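PDB 4WZZ: putative sugar ABC transporter, substrate-binding protein from Clostridium phytofermentans, which probably serves as the extracellular sugar-binding component of an ABC transporter and holds L-rhamnose in its pocket. Local coordinates for residues 265-276 and 286-297. Residues are numbered along the deposited sequence; the frame is centred on the assembly and turned at random.
Sequences SGKVKLTGLGLP and DDQHSCPYMFLW. With RAM (alpha-L-rhamnopyranose), chain B.
Strands 269-272 and 294-296, running nearly parallel (16°) at the edge of the second lobe of this periplasmic-binding-protein fold, lead into the rhamnose pocket, where Leu273 CD1 reaches the ring edge of Trp297 at CH2 (4.1 Å) and Leu273 CB lies 3.8 Å from C6 of the sugar. Trp297 CZ2 comes within 3.5 Å of rhamnose O4, which lies in the indole plane. Phe295 N donates to Gly272 O (3.0 Å) almost straight, 162° at the hydrogen. Away from the pocket, the hydroxyl of Thr271, turned opposite its own backbone N (chi1 -168°), donates a hydrogen bond to Tyr293 O (OG1 to O, 2.8 Å), and Leu270 N bonds to Ser290 O. At the distal end Lys269, bent at chi2, brings NZ to three carbonyls, His289 O (2.9 Å), Ser265 O and, weakly, Asp286 O, and to a water that bridges to Asp287 OD1. Beyond Gly272, selenomethionine Met294 lays CE against Gly274 O (3.3 Å), and Leu296 CD2 meets Leu275 CD2. Strand 269-272 continues the parallel sheet beside 243-246, helix 249-261 packs on Leu270, helix 160-174 lies against Tyr293 and Phe295, and strand 357-359 pairs antiparallel with 294-296.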
loop_
_atom_site.group_PDB
_atom_site.type_symbol
_atom_site.label_atom_id
_atom_site.label_comp_id
_atom_site.label_asym_id
_atom_site.label_seq_id
_atom_site.Cartn_x
_atom_site.Cartn_y
_atom_site.Cartn_z
ATOM N N SER A 265 -16.529 -5.803 -19.451
ATOM C CA SER A 265 -15.960 -6.784 -18.527
ATOM C C SER A 265 -15.549 -8.075 -19.203
ATOM O O SER A 265 -14.696 -8.807 -18.690
ATOM C CB SER A 265 -16.969 -7.078 -17.414
ATOM O OG SER A 265 -17.196 -5.890 -16.674
ATOM N N GLY A 266 -16.161 -8.366 -20.344
ATOM C CA GLY A 266 -15.815 -9.543 -21.112
ATOM C C GLY A 266 -14.623 -9.355 -22.033
ATOM O O GLY A 266 -14.089 -10.332 -22.537
ATOM N N LYS A 267 -14.225 -8.102 -22.270
ATOM C CA LYS A 267 -13.166 -7.773 -23.234
ATOM C C LYS A 267 -11.893 -7.204 -22.614
ATOM O O LYS A 267 -10.778 -7.505 -23.065
ATOM C CB LYS A 267 -13.674 -6.736 -24.253
ATOM C CG LYS A 267 -14.878 -7.153 -25.028
ATOM C CD LYS A 267 -14.668 -8.464 -25.747
ATOM C CE LYS A 267 -13.683 -8.338 -26.891
ATOM N NZ LYS A 267 -13.971 -9.370 -27.936
ATOM N N VAL A 268 -12.039 -6.351 -21.605
ATOM C CA VAL A 268 -10.896 -5.778 -20.929
ATOM C C VAL A 268 -10.941 -6.279 -19.509
ATOM O O VAL A 268 -11.940 -6.078 -18.798
ATOM C CB VAL A 268 -10.944 -4.230 -20.900
ATOM C CG1 VAL A 268 -9.739 -3.662 -20.154
ATOM C CG2 VAL A 268 -11.027 -3.674 -22.322
ATOM N N LYS A 269 -9.877 -6.953 -19.102
ATOM C CA LYS A 269 -9.807 -7.508 -17.785
ATOM C C LYS A 269 -8.981 -6.601 -16.877
ATOM O O LYS A 269 -8.245 -5.699 -17.323
ATOM C CB LYS A 269 -9.235 -8.917 -17.822
ATOM C CG LYS A 269 -10.088 -9.940 -18.596
ATOM C CD LYS A 269 -11.496 -10.036 -18.001
ATOM C CE LYS A 269 -12.287 -11.165 -18.558
ATOM N NZ LYS A 269 -13.609 -11.232 -17.892
ATOM N N LEU A 270 -9.153 -6.833 -15.589
ATOM C CA LEU A 270 -8.642 -5.943 -14.564
ATOM C C LEU A 270 -7.976 -6.772 -13.470
ATOM O O LEU A 270 -8.523 -7.770 -13.038
ATOM C CB LEU A 270 -9.800 -5.161 -13.958
ATOM C CG LEU A 270 -9.494 -4.165 -12.837
ATOM C CD1 LEU A 270 -8.565 -3.070 -13.326
ATOM C CD2 LEU A 270 -10.796 -3.586 -12.308
ATOM N N THR A 271 -6.797 -6.348 -13.042
ATOM C CA THR A 271 -6.198 -6.879 -11.828
ATOM C C THR A 271 -5.466 -5.741 -11.114
ATOM O O THR A 271 -5.518 -4.579 -11.534
ATOM C CB THR A 271 -5.299 -8.102 -12.090
ATOM O OG1 THR A 271 -4.974 -8.748 -10.853
ATOM C CG2 THR A 271 -4.024 -7.715 -12.810
ATOM N N GLY A 272 -4.830 -6.075 -10.006
ATOM C CA GLY A 272 -4.188 -5.067 -9.186
ATOM C C GLY A 272 -4.243 -5.369 -7.711
ATOM O O GLY A 272 -4.234 -6.533 -7.298
ATOM N N LEU A 273 -4.296 -4.291 -6.931
ATOM C CA LEU A 273 -4.245 -4.338 -5.465
ATOM C C LEU A 273 -5.523 -3.700 -4.944
ATOM O O LEU A 273 -5.683 -2.498 -5.009
ATOM C CB LEU A 273 -2.994 -3.587 -4.970
ATOM C CG LEU A 273 -1.679 -4.154 -5.530
ATOM C CD1 LEU A 273 -0.500 -3.314 -5.058
ATOM C CD2 LEU A 273 -1.496 -5.659 -5.184
ATOM N N GLY A 274 -6.438 -4.505 -4.421
ATOM C CA GLY A 274 -7.733 -3.995 -4.034
ATOM C C GLY A 274 -8.273 -4.552 -2.717
ATOM O O GLY A 274 -7.814 -5.577 -2.207
ATOM N N LEU A 275 -9.275 -3.866 -2.180
ATOM C CA LEU A 275 -9.953 -4.303 -0.957
ATOM C C LEU A 275 -10.996 -5.332 -1.327
ATOM O O LEU A 275 -11.832 -5.070 -2.197
ATOM C CB LEU A 275 -10.661 -3.139 -0.267
ATOM C CG LEU A 275 -9.756 -2.119 0.442
ATOM C CD1 LEU A 275 -10.574 -0.986 1.002
ATOM C CD2 LEU A 275 -8.950 -2.741 1.560
ATOM N N PRO A 276 -10.960 -6.505 -0.679
ATOM C CA PRO A 276 -12.033 -7.484 -0.927
ATOM C C PRO A 276 -13.457 -6.909 -0.790
ATOM O O PRO A 276 -14.357 -7.204 -1.599
ATOM C CB PRO A 276 -11.751 -8.565 0.123
ATOM C CG PRO A 276 -10.232 -8.514 0.311
ATOM C CD PRO A 276 -9.928 -7.024 0.248
ATOM N N ASP A 286 -15.655 -15.076 -15.616
ATOM C CA ASP A 286 -16.633 -15.172 -16.687
ATOM C C ASP A 286 -16.710 -13.839 -17.403
ATOM O O ASP A 286 -15.997 -12.895 -17.045
ATOM C CB ASP A 286 -18.014 -15.582 -16.159
ATOM C CG ASP A 286 -18.541 -14.631 -15.112
ATOM O OD1 ASP A 286 -18.403 -13.402 -15.289
ATOM O OD2 ASP A 286 -19.094 -15.111 -14.097
ATOM N N ASP A 287 -17.568 -13.764 -18.417
ATOM C CA ASP A 287 -17.649 -12.567 -19.260
ATOM C C ASP A 287 -18.329 -11.403 -18.592
ATOM O O ASP A 287 -18.372 -10.325 -19.164
ATOM C CB ASP A 287 -18.436 -12.841 -20.542
ATOM C CG ASP A 287 -17.706 -13.722 -21.504
ATOM O OD1 ASP A 287 -16.492 -13.924 -21.331
ATOM O OD2 ASP A 287 -18.371 -14.204 -22.452
ATOM N N GLN A 288 -18.892 -11.604 -17.405
ATOM C CA GLN A 288 -19.635 -10.538 -16.763
ATOM C C GLN A 288 -18.853 -9.844 -15.644
ATOM O O GLN A 288 -19.355 -8.897 -15.043
ATOM C CB GLN A 288 -20.973 -11.059 -16.218
ATOM C CG GLN A 288 -21.981 -11.445 -17.307
ATOM C CD GLN A 288 -21.650 -12.771 -17.938
ATOM O OE1 GLN A 288 -21.352 -13.747 -17.238
ATOM N NE2 GLN A 288 -21.683 -12.824 -19.269
ATOM N N HIS A 289 -17.624 -10.290 -15.377
ATOM C CA HIS A 289 -16.825 -9.703 -14.311
ATOM C C HIS A 289 -15.471 -9.357 -14.879
ATOM O O HIS A 289 -14.866 -10.181 -15.538
ATOM C CB HIS A 289 -16.656 -10.703 -13.187
ATOM C CG HIS A 289 -17.941 -11.040 -12.520
ATOM N ND1 HIS A 289 -18.815 -11.976 -13.027
ATOM C CD2 HIS A 289 -18.541 -10.506 -11.432
ATOM C CE1 HIS A 289 -19.886 -12.025 -12.258
ATOM N NE2 HIS A 289 -19.739 -11.150 -11.282
ATOM N N SER A 290 -14.993 -8.153 -14.610
ATOM C CA SER A 290 -13.726 -7.718 -15.204
ATOM C C SER A 290 -12.507 -8.272 -14.486
ATOM O O SER A 290 -11.450 -8.345 -15.085
ATOM C CB SER A 290 -13.605 -6.194 -15.220
ATOM O OG SER A 290 -13.549 -5.711 -13.905
ATOM N N CYS A 291 -12.642 -8.671 -13.223
ATOM C CA CYS A 291 -11.475 -9.044 -12.436
ATOM C C CYS A 291 -11.478 -10.515 -12.032
ATOM O O CYS A 291 -12.220 -10.931 -11.155
ATOM C CB CYS A 291 -11.438 -8.175 -11.179
ATOM S SG CYS A 291 -10.038 -8.498 -10.066
ATOM N N PRO A 292 -10.625 -11.319 -12.670
ATOM C CA PRO A 292 -10.585 -12.742 -12.346
ATOM C C PRO A 292 -9.962 -12.991 -10.988
ATOM O O PRO A 292 -10.323 -13.966 -10.333
ATOM C CB PRO A 292 -9.702 -13.337 -13.452
ATOM C CG PRO A 292 -9.575 -12.267 -14.471
ATOM C CD PRO A 292 -9.741 -10.974 -13.792
ATOM N N TYR A 293 -9.062 -12.099 -10.584
ATOM C CA TYR A 293 -8.419 -12.160 -9.278
ATOM C C TYR A 293 -7.510 -10.968 -9.109
ATOM O O TYR A 293 -7.156 -10.275 -10.081
ATOM C CB TYR A 293 -7.647 -13.466 -9.039
ATOM C CG TYR A 293 -6.571 -13.811 -10.060
ATOM C CD1 TYR A 293 -6.872 -14.566 -11.184
ATOM C CD2 TYR A 293 -5.245 -13.430 -9.867
ATOM C CE1 TYR A 293 -5.896 -14.916 -12.101
ATOM C CE2 TYR A 293 -4.246 -13.798 -10.788
ATOM C CZ TYR A 293 -4.591 -14.531 -11.899
ATOM O OH TYR A 293 -3.639 -14.898 -12.840
HETATM N N MSE A 294 -7.205 -10.691 -7.849
HETATM C CA MSE A 294 -6.321 -9.572 -7.510
HETATM C C MSE A 294 -5.614 -9.921 -6.204
HETATM O O MSE A 294 -5.749 -11.044 -5.702
HETATM C CB MSE A 294 -7.122 -8.277 -7.422
HETATM C CG MSE A 294 -8.294 -8.329 -6.491
HETATM SE SE MSE A 294 -7.735 -7.868 -4.682
HETATM C CE MSE A 294 -9.555 -7.804 -3.831
ATOM N N PHE A 295 -4.825 -8.993 -5.672
ATOM C CA PHE A 295 -4.023 -9.273 -4.487
ATOM C C PHE A 295 -4.108 -8.151 -3.478
ATOM O O PHE A 295 -4.302 -6.991 -3.819
ATOM C CB PHE A 295 -2.542 -9.447 -4.870
ATOM C CG PHE A 295 -2.320 -10.489 -5.918
ATOM C CD1 PHE A 295 -2.494 -10.180 -7.254
ATOM C CD2 PHE A 295 -1.956 -11.779 -5.572
ATOM C CE1 PHE A 295 -2.330 -11.137 -8.223
ATOM C CE2 PHE A 295 -1.776 -12.731 -6.564
ATOM C CZ PHE A 295 -1.973 -12.404 -7.865
ATOM N N LEU A 296 -3.910 -8.499 -2.215
ATOM C CA LEU A 296 -3.627 -7.477 -1.219
ATOM C C LEU A 296 -2.945 -8.154 -0.041
ATOM O O LEU A 296 -2.091 -9.031 -0.244
ATOM C CB LEU A 296 -4.904 -6.701 -0.834
ATOM C CG LEU A 296 -4.641 -5.276 -0.306
ATOM C CD1 LEU A 296 -4.276 -4.330 -1.444
ATOM C CD2 LEU A 296 -5.846 -4.747 0.491
ATOM N N TRP A 297 -3.331 -7.752 1.163
ATOM C CA TRP A 297 -2.700 -8.093 2.442
ATOM C C TRP A 297 -3.653 -7.462 3.438
ATOM O O TRP A 297 -4.555 -6.731 3.040
ATOM C CB TRP A 297 -1.276 -7.490 2.578
ATOM C CG TRP A 297 -1.305 -6.042 2.328
ATOM C CD1 TRP A 297 -1.672 -5.062 3.188
ATOM C CD2 TRP A 297 -1.026 -5.412 1.081
ATOM N NE1 TRP A 297 -1.625 -3.842 2.561
ATOM C CE2 TRP A 297 -1.242 -4.032 1.256
ATOM C CE3 TRP A 297 -0.607 -5.882 -0.160
ATOM C CZ2 TRP A 297 -1.052 -3.110 0.220
ATOM C CZ3 TRP A 297 -0.402 -4.969 -1.174
ATOM C CH2 TRP A 297 -0.641 -3.601 -0.985
HETATM C C1 RAM B . -4.138 2.605 -1.860
HETATM C C2 RAM B . -2.961 3.381 -1.279
HETATM C C3 RAM B . -2.024 2.492 -0.461
HETATM C C4 RAM B . -1.679 1.214 -1.216
HETATM C C5 RAM B . -2.951 0.526 -1.709
HETATM C C6 RAM B . -2.639 -0.698 -2.556
HETATM O O1 RAM B . -5.001 2.267 -0.831
HETATM O O2 RAM B . -2.302 3.944 -2.371
HETATM O O3 RAM B . -0.874 3.276 -0.150
HETATM O O4 RAM B . -0.946 0.345 -0.373
HETATM O O5 RAM B . -3.726 1.402 -2.484
HETATM O O HOH W 1 -15.813 -4.414 -13.949
HETATM O O HOH W 2 -19.684 -5.811 -15.603
HETATM O O HOH W 3 -14.160 -13.117 -19.995
#